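Local coordinates for protein benzoylformate Decarboxylase (Polynucleobacter necessarius, PDB 4K9Q) that binds thiamine diphosphate and magnesium and probably catalyses the decarboxylation of benzoylformate to benzaldehyde and carbon dioxide, at residues V17-G22 / N40-L45; L202-D207 / A226-A231. All blocks are in the same frame, centred on the assembly; numbering follows the deposited sequence.

Contact 1. Residues V17-G22 / N40-L45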
ATOM      1  N   VAL A  17     -12.096 -27.066  -9.213  1.00 14.37           N
ATOM      2  CA  VAL A  17     -11.159 -26.752  -8.140  1.00 13.04           C
ATOM      3  C   VAL A  17     -11.764 -27.320  -6.860  1.00 13.39           C
ATOM      4  O   VAL A  17     -12.566 -26.662  -6.196  1.00 13.21           O
ATOM      5  CB  VAL A  17     -10.950 -25.227  -8.042  1.00 12.97           C
ATOM      6  CG1 VAL A  17     -10.041 -24.862  -6.866  1.00 13.68           C
ATOM      7  CG2 VAL A  17     -10.362 -24.702  -9.359  1.00 15.76           C
ATOM      8  N   THR A  18     -11.405 -28.556  -6.530  1.00 13.29           N
ATOM      9  CA  THR A  18     -12.099 -29.253  -5.446  1.00 14.54           C
ATOM     10  C   THR A  18     -11.166 -29.746  -4.335  1.00 16.28           C
ATOM     11  O   THR A  18     -11.539 -30.605  -3.529  1.00 15.92           O
ATOM     12  CB  THR A  18     -12.968 -30.418  -5.978  1.00 20.21           C
ATOM     13  OG1 THR A  18     -12.131 -31.395  -6.602  1.00 22.40           O
ATOM     14  CG2 THR A  18     -13.981 -29.900  -7.003  1.00 18.54           C
ATOM     15  N   THR A  19      -9.958 -29.194  -4.293  1.00 12.77           N
ATOM     16  CA  THR A  19      -9.050 -29.466  -3.187  1.00 13.80           C
ATOM     17  C   THR A  19      -8.797 -28.211  -2.367  1.00 13.25           C
ATOM     18  O   THR A  19      -8.489 -27.155  -2.916  1.00 13.72           O
ATOM     19  CB  THR A  19      -7.702 -30.040  -3.657  1.00 13.80           C
ATOM     20  OG1 THR A  19      -7.938 -31.236  -4.412  1.00 19.28           O
ATOM     21  CG2 THR A  19      -6.821 -30.380  -2.447  1.00 14.37           C
ATOM     22  N   VAL A  20      -8.921 -28.346  -1.047  1.00 10.75           N
ATOM     23  CA  VAL A  20      -8.625 -27.279  -0.109  1.00 12.16           C
ATOM     24  C   VAL A  20      -7.496 -27.743   0.809  1.00 11.83           C
ATOM     25  O   VAL A  20      -7.640 -28.747   1.508  1.00 12.51           O
ATOM     26  CB  VAL A  20      -9.857 -26.944   0.778  1.00 10.87           C
ATOM     27  CG1 VAL A  20      -9.484 -25.895   1.824  1.00 11.08           C
ATOM     28  CG2 VAL A  20     -11.057 -26.479  -0.069  1.00 11.95           C
ATOM     29  N   VAL A  21      -6.367 -27.042   0.801  1.00 10.16           N
ATOM     30  CA  VAL A  21      -5.339 -27.305   1.801  1.00  9.75           C
ATOM     31  C   VAL A  21      -5.502 -26.242   2.885  1.00  8.76           C
ATOM     32  O   VAL A  21      -5.667 -25.061   2.587  1.00 10.05           O
ATOM     33  CB  VAL A  21      -3.915 -27.237   1.207  1.00 10.87           C
ATOM     34  CG1 VAL A  21      -2.901 -27.747   2.230  1.00 10.02           C
ATOM     35  CG2 VAL A  21      -3.829 -28.040  -0.090  1.00 11.23           C
ATOM     36  N   GLY A  22      -5.502 -26.639   4.148  1.00 10.52           N
ATOM     37  CA  GLY A  22      -5.870 -25.684   5.178  1.00  8.62           C
ATOM     38  C   GLY A  22      -5.261 -25.944   6.540  1.00  9.13           C
ATOM     39  O   GLY A  22      -4.739 -27.024   6.832  1.00  8.69           O
ATOM     40  N   ASN A  40     -11.765 -32.509  -1.294  1.00 12.32           N
ATOM     41  CA  ASN A  40     -10.755 -33.044  -0.383  1.00 12.04           C
ATOM     42  C   ASN A  40     -10.183 -31.918   0.459  1.00 16.91           C
ATOM     43  O   ASN A  40      -9.770 -30.898  -0.083  1.00 15.72           O
ATOM     44  CB  ASN A  40      -9.623 -33.706  -1.162  1.00 17.00           C
ATOM     45  CG  ASN A  40      -9.976 -35.103  -1.641  1.00 25.67           C
ATOM     46  OD1 ASN A  40     -10.759 -35.813  -1.008  1.00 26.89           O
ATOM     47  ND2 ASN A  40      -9.384 -35.511  -2.756  1.00 29.47           N
ATOM     48  N   TYR A  41     -10.184 -32.092   1.775  1.00 12.17           N
ATOM     49  CA  TYR A  41      -9.519 -31.153   2.675  1.00 11.36           C
ATOM     50  C   TYR A  41      -8.243 -31.806   3.166  1.00 14.31           C
ATOM     51  O   TYR A  41      -8.263 -32.945   3.657  1.00 14.10           O
ATOM     52  CB  TYR A  41     -10.410 -30.813   3.867  1.00 14.61           C
ATOM     53  CG  TYR A  41      -9.825 -29.764   4.788  1.00 16.08           C
ATOM     54  CD1 TYR A  41      -8.967 -30.118   5.822  1.00 12.97           C
ATOM     55  CD2 TYR A  41     -10.124 -28.415   4.618  1.00 11.46           C
ATOM     56  CE1 TYR A  41      -8.430 -29.166   6.659  1.00 13.01           C
ATOM     57  CE2 TYR A  41      -9.595 -27.451   5.460  1.00 11.65           C
ATOM     58  CZ  TYR A  41      -8.749 -27.835   6.482  1.00 10.79           C
ATOM     59  OH  TYR A  41      -8.210 -26.890   7.326  1.00 11.05           O
ATOM     60  N   VAL A  42      -7.142 -31.079   3.037  1.00 10.30           N
ATOM     61  CA  VAL A  42      -5.833 -31.561   3.461  1.00  9.94           C
ATOM     62  C   VAL A  42      -5.301 -30.681   4.586  1.00 11.00           C
ATOM     63  O   VAL A  42      -4.946 -29.516   4.362  1.00 10.37           O
ATOM     64  CB  VAL A  42      -4.819 -31.554   2.293  1.00 11.36           C
ATOM     65  CG1 VAL A  42      -3.427 -31.975   2.780  1.00 11.55           C
ATOM     66  CG2 VAL A  42      -5.291 -32.450   1.162  1.00 15.32           C
ATOM     67  N   LEU A  43      -5.235 -31.240   5.793  1.00 10.67           N
ATOM     68  CA  LEU A  43      -4.742 -30.505   6.952  1.00  9.46           C
ATOM     69  C   LEU A  43      -3.232 -30.426   6.939  1.00  9.21           C
ATOM     70  O   LEU A  43      -2.554 -31.437   6.701  1.00  9.80           O
ATOM     71  CB  LEU A  43      -5.188 -31.190   8.256  1.00  9.29           C
ATOM     72  CG  LEU A  43      -4.614 -30.595   9.542  1.00 10.54           C
ATOM     73  CD1 LEU A  43      -5.177 -29.187   9.808  1.00 10.38           C
ATOM     74  CD2 LEU A  43      -4.863 -31.535  10.733  1.00 12.74           C
ATOM     75  N   ALA A  44      -2.701 -29.230   7.194  1.00  9.75           N
ATOM     76  CA  ALA A  44      -1.305 -29.121   7.609  1.00 10.02           C
ATOM     77  C   ALA A  44      -1.213 -28.320   8.911  1.00  8.92           C
ATOM     78  O   ALA A  44      -2.106 -27.524   9.232  1.00 11.63           O
ATOM     79  CB  ALA A  44      -0.457 -28.498   6.508  1.00 11.73           C
ATOM     80  N   LEU A  45      -0.141 -28.551   9.661  1.00  7.41           N
ATOM     81  CA  LEU A  45      -0.032 -28.052  11.028  1.00  8.41           C
ATOM     82  C   LEU A  45       0.427 -26.610  11.146  1.00  9.52           C
ATOM     83  O   LEU A  45       0.327 -26.032  12.225  1.00 10.06           O
ATOM     84  CB  LEU A  45       0.938 -28.921  11.839  1.00  8.48           C
ATOM     85  CG  LEU A  45       0.563 -30.395  12.027  1.00  7.34           C
ATOM     86  CD1 LEU A  45       1.733 -31.103  12.691  1.00 12.44           C
ATOM     87  CD2 LEU A  45      -0.711 -30.527  12.855  1.00 11.38           C
TER
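Val-20 anchors strand 19-22 to strand 40-43 through its own backbone N and O: its N donates to Asn-40 O at 2.9 Å, almost straight at 177°, and its O receives Val-42 N at 2.8 Å. Three further backbone bonds (Asn-40 N to Thr-18 O, Gly-22 N to Val-42 O, Ala-44 N to Gly-22 O) complete the parallel ladder, and CA-H...O contacts such as Tyr-41 CA to Val-20 O fill in between. This pairing makes strand 40-43 the outermost strand, within this chain, of the parallel sheet of the N-terminal thiamine diphosphate-binding domain and closes a beta-alpha-beta unit; on its other side strand 19-22 bonds to strand 66-69. Apolar contacts follow the two faces. On one, Val-21 CG1 lies 4.3 Å from Val-42 CB, and helix 47-61 packs on Val-21. On the other, Tyr-41 holds CG anti to the backbone N (chi1 -176°), and its ring meets Val-20 CG1 with CD2 at 3.8 Å. The hydroxyl makes a separate, polar approach: OH stands 3.2 Å from Gly-22 C, where a CB on that glycine would clash with it. An alanine at Tyr-41 would probably leave Val-20 CG1 without the ring it packs against and open a gap beside Gly-22. Pro-475 of the second subunit also packs on Tyr-41.

Contact 2. Residues L202-D207 / A226-A231; sequences LIYGSD and APVWAA
The forked end of Val-228 is a bump that reaches two neighbours on strand 201-204. With CG1 anti to the backbone N (chi1 174°), that methyl sits over one face of the Tyr-204 ring, offset toward the rim and 4.1 Å from CD2. The other methyl, CG2, turns to Leu-202 and meets its CD1 at 4.0 Å and its CB at the same separation. The valine thus fits the hollow between the flat ring and the leucine branch. Further back, Ala-226 CB lies 4.3 Å from Leu-202 CG. Helix 214-224 packs on Leu-202, Tyr-204 and Val-228, with Phe-220 touching the first two, and Tyr-204 OH is tied to Gly-217 O in that helix.

The helix belongs to the connection between the two strands, a beta-alpha-beta crossover within the six-stranded parallel sheet, whose order 3-2-1-4-5-6 is that of a Rossmann-like fold, here the central domain.

Between the two faces runs the parallel backbone ladder: Leu-202 N to Pro-227 O, Trp-229 N to Leu-202 O, Tyr-204 N to Trp-229 O, and Ala-231 N to Tyr-204 O. On the opposite face the fit is made by Ile-203, whose CG2, anti to the backbone N, presses 3.6 Å from Ala-231 CA and 3.8 Å from Ala-231 CB, beside the chain as it leaves the strand. Trp-229 leads its indole away from strand 201-204, and Leu-250 touches both Trp-229 and Ile-203.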
ATOM      1  N   LEU A 202      21.675 -20.941 -26.827  1.00 13.05           N
ATOM      2  CA  LEU A 202      20.340 -20.941 -26.241  1.00 11.67           C
ATOM      3  C   LEU A 202      20.401 -21.064 -24.726  1.00 13.95           C
ATOM      4  O   LEU A 202      21.160 -21.872 -24.196  1.00 14.82           O
ATOM      5  CB  LEU A 202      19.509 -22.084 -26.824  1.00 14.25           C
ATOM      6  CG  LEU A 202      19.139 -22.002 -28.302  1.00 16.98           C
ATOM      7  CD1 LEU A 202      18.530 -23.307 -28.763  1.00 17.37           C
ATOM      8  CD2 LEU A 202      18.167 -20.870 -28.512  1.00 21.39           C
ATOM      9  N   ILE A 203      19.605 -20.248 -24.038  1.00 13.45           N
ATOM     10  CA  ILE A 203      19.445 -20.362 -22.591  1.00 11.57           C
ATOM     11  C   ILE A 203      17.963 -20.580 -22.326  1.00 10.70           C
ATOM     12  O   ILE A 203      17.136 -19.743 -22.682  1.00 14.69           O
ATOM     13  CB  ILE A 203      19.929 -19.103 -21.857  1.00 13.80           C
ATOM     14  CG1 ILE A 203      21.416 -18.865 -22.145  1.00 13.07           C
ATOM     15  CG2 ILE A 203      19.671 -19.230 -20.338  1.00 11.57           C
ATOM     16  CD1 ILE A 203      21.951 -17.594 -21.522  1.00 14.31           C
ATOM     17  N   TYR A 204      17.625 -21.718 -21.728  1.00 11.45           N
ATOM     18  CA  TYR A 204      16.219 -22.070 -21.486  1.00 12.01           C
ATOM     19  C   TYR A 204      15.870 -21.956 -20.001  1.00 12.99           C
ATOM     20  O   TYR A 204      16.645 -22.375 -19.139  1.00 11.29           O
ATOM     21  CB  TYR A 204      15.936 -23.508 -21.932  1.00 13.91           C
ATOM     22  CG  TYR A 204      15.774 -23.736 -23.419  1.00 12.95           C
ATOM     23  CD1 TYR A 204      15.972 -22.714 -24.340  1.00 12.21           C
ATOM     24  CD2 TYR A 204      15.416 -24.991 -23.899  1.00 14.87           C
ATOM     25  CE1 TYR A 204      15.813 -22.940 -25.710  1.00 15.15           C
ATOM     26  CE2 TYR A 204      15.256 -25.225 -25.257  1.00 17.24           C
ATOM     27  CZ  TYR A 204      15.456 -24.200 -26.155  1.00 14.77           C
ATOM     28  OH  TYR A 204      15.289 -24.453 -27.497  1.00 17.99           O
ATOM     29  N   GLY A 205      14.703 -21.392 -19.715  1.00 13.42           N
ATOM     30  CA  GLY A 205      14.207 -21.300 -18.356  1.00 11.92           C
ATOM     31  C   GLY A 205      12.900 -22.040 -18.165  1.00 13.17           C
ATOM     32  O   GLY A 205      12.353 -22.652 -19.093  1.00 12.79           O
ATOM     33  N   SER A 206      12.369 -21.958 -16.950  1.00  9.95           N
ATOM     34  CA  SER A 206      11.286 -22.843 -16.543  1.00 10.92           C
ATOM     35  C   SER A 206       9.884 -22.544 -17.077  1.00 12.79           C
ATOM     36  O   SER A 206       8.981 -23.335 -16.842  1.00 11.31           O
ATOM     37  CB  SER A 206      11.271 -22.979 -15.025  1.00 11.95           C
ATOM     38  OG  SER A 206      12.514 -23.526 -14.609  1.00 14.15           O
ATOM     39  N   ASP A 207       9.700 -21.442 -17.802  1.00 13.08           N
ATOM     40  CA  ASP A 207       8.420 -21.227 -18.489  1.00 12.91           C
ATOM     41  C   ASP A 207       8.166 -22.412 -19.419  1.00 13.48           C
ATOM     42  O   ASP A 207       7.019 -22.810 -19.651  1.00 14.29           O
ATOM     43  CB  ASP A 207       8.414 -19.942 -19.334  1.00 11.24           C
ATOM     44  CG  ASP A 207       8.421 -18.663 -18.502  1.00 16.34           C
ATOM     45  OD1 ASP A 207       8.381 -18.725 -17.246  1.00 15.30           O
ATOM     46  OD2 ASP A 207       8.461 -17.575 -19.138  1.00 16.20           O
ATOM     47  N   ALA A 226      22.443 -25.628 -31.765  1.00 22.01           N
ATOM     48  CA  ALA A 226      23.124 -24.709 -30.857  1.00 19.93           C
ATOM     49  C   ALA A 226      23.247 -25.315 -29.461  1.00 18.12           C
ATOM     50  O   ALA A 226      22.411 -26.117 -29.058  1.00 17.83           O
ATOM     51  CB  ALA A 226      22.382 -23.389 -30.793  1.00 19.01           C
ATOM     52  N   PRO A 227      24.300 -24.932 -28.724  1.00 17.48           N
ATOM     53  CA  PRO A 227      24.408 -25.371 -27.332  1.00 15.39           C
ATOM     54  C   PRO A 227      23.250 -24.813 -26.506  1.00 15.32           C
ATOM     55  O   PRO A 227      22.830 -23.672 -26.717  1.00 16.58           O
ATOM     56  CB  PRO A 227      25.733 -24.756 -26.871  1.00 17.90           C
ATOM     57  CG  PRO A 227      25.929 -23.578 -27.757  1.00 22.72           C
ATOM     58  CD  PRO A 227      25.374 -23.992 -29.091  1.00 20.39           C
ATOM     59  N   VAL A 228      22.754 -25.617 -25.573  1.00 17.69           N
ATOM     60  CA  VAL A 228      21.678 -25.196 -24.691  1.00 14.23           C
ATOM     61  C   VAL A 228      22.171 -25.196 -23.248  1.00 13.51           C
ATOM     62  O   VAL A 228      22.769 -26.161 -22.789  1.00 14.63           O
ATOM     63  CB  VAL A 228      20.469 -26.139 -24.812  1.00 14.67           C
ATOM     64  CG1 VAL A 228      19.418 -25.784 -23.782  1.00 14.65           C
ATOM     65  CG2 VAL A 228      19.887 -26.071 -26.232  1.00 16.25           C
ATOM     66  N   TRP A 229      21.935 -24.094 -22.547  1.00 13.17           N
ATOM     67  CA  TRP A 229      22.217 -24.022 -21.118  1.00 12.04           C
ATOM     68  C   TRP A 229      20.917 -23.789 -20.379  1.00 13.95           C
ATOM     69  O   TRP A 229      20.029 -23.117 -20.892  1.00 11.72           O
ATOM     70  CB  TRP A 229      23.115 -22.833 -20.810  1.00 13.73           C
ATOM     71  CG  TRP A 229      24.525 -22.977 -21.287  1.00 16.15           C
ATOM     72  CD1 TRP A 229      24.992 -22.745 -22.546  1.00 19.12           C
ATOM     73  CD2 TRP A 229      25.656 -23.360 -20.500  1.00 14.35           C
ATOM     74  NE1 TRP A 229      26.349 -22.968 -22.594  1.00 18.70           N
ATOM     75  CE2 TRP A 229      26.781 -23.338 -21.348  1.00 17.30           C
ATOM     76  CE3 TRP A 229      25.828 -23.709 -19.154  1.00 17.50           C
ATOM     77  CZ2 TRP A 229      28.060 -23.668 -20.900  1.00 17.45           C
ATOM     78  CZ3 TRP A 229      27.104 -24.033 -18.710  1.00 18.20           C
ATOM     79  CH2 TRP A 229      28.197 -24.011 -19.579  1.00 17.21           C
ATOM     80  N   ALA A 230      20.814 -24.305 -19.161  1.00 14.20           N
ATOM     81  CA  ALA A 230      19.696 -23.942 -18.303  1.00 13.16           C
ATOM     82  C   ALA A 230      19.999 -22.590 -17.657  1.00 11.88           C
ATOM     83  O   ALA A 230      21.130 -22.334 -17.217  1.00 12.06           O
ATOM     84  CB  ALA A 230      19.456 -25.017 -17.236  1.00 12.98           C
ATOM     85  N   ALA A 231      19.001 -21.713 -17.617  1.00 11.26           N
ATOM     86  CA  ALA A 231      19.150 -20.431 -16.932  1.00 11.18           C
ATOM     87  C   ALA A 231      19.567 -20.652 -15.472  1.00 12.30           C
ATOM     88  O   ALA A 231      19.271 -21.703 -14.901  1.00 11.59           O
ATOM     89  CB  ALA A 231      17.850 -19.650 -17.003  1.00 10.75           C
TER

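In the fold
Both contacts pair neighbouring parallel strands, yet they belong to different sheets and different domains. Their centres are 35 Å apart, their nearest atoms about 20 Å, and the middle of the chain lies between them; along the sequence the second pair starts only after the first is complete. At contact 1 the side chain of Leu-43 comes to about 8 Å from a bound thiamine diphosphate, and the second subunit packs against strand 40-43, consistent with the interfacial active sites of this family. Magnesium is held by Asp-429, Asn-456 and Glu-458, well along the chain from either contact, and neither contact supplies a residue known to bind the cofactor or the metal. Contact 2 is buried in the interior of the central domain.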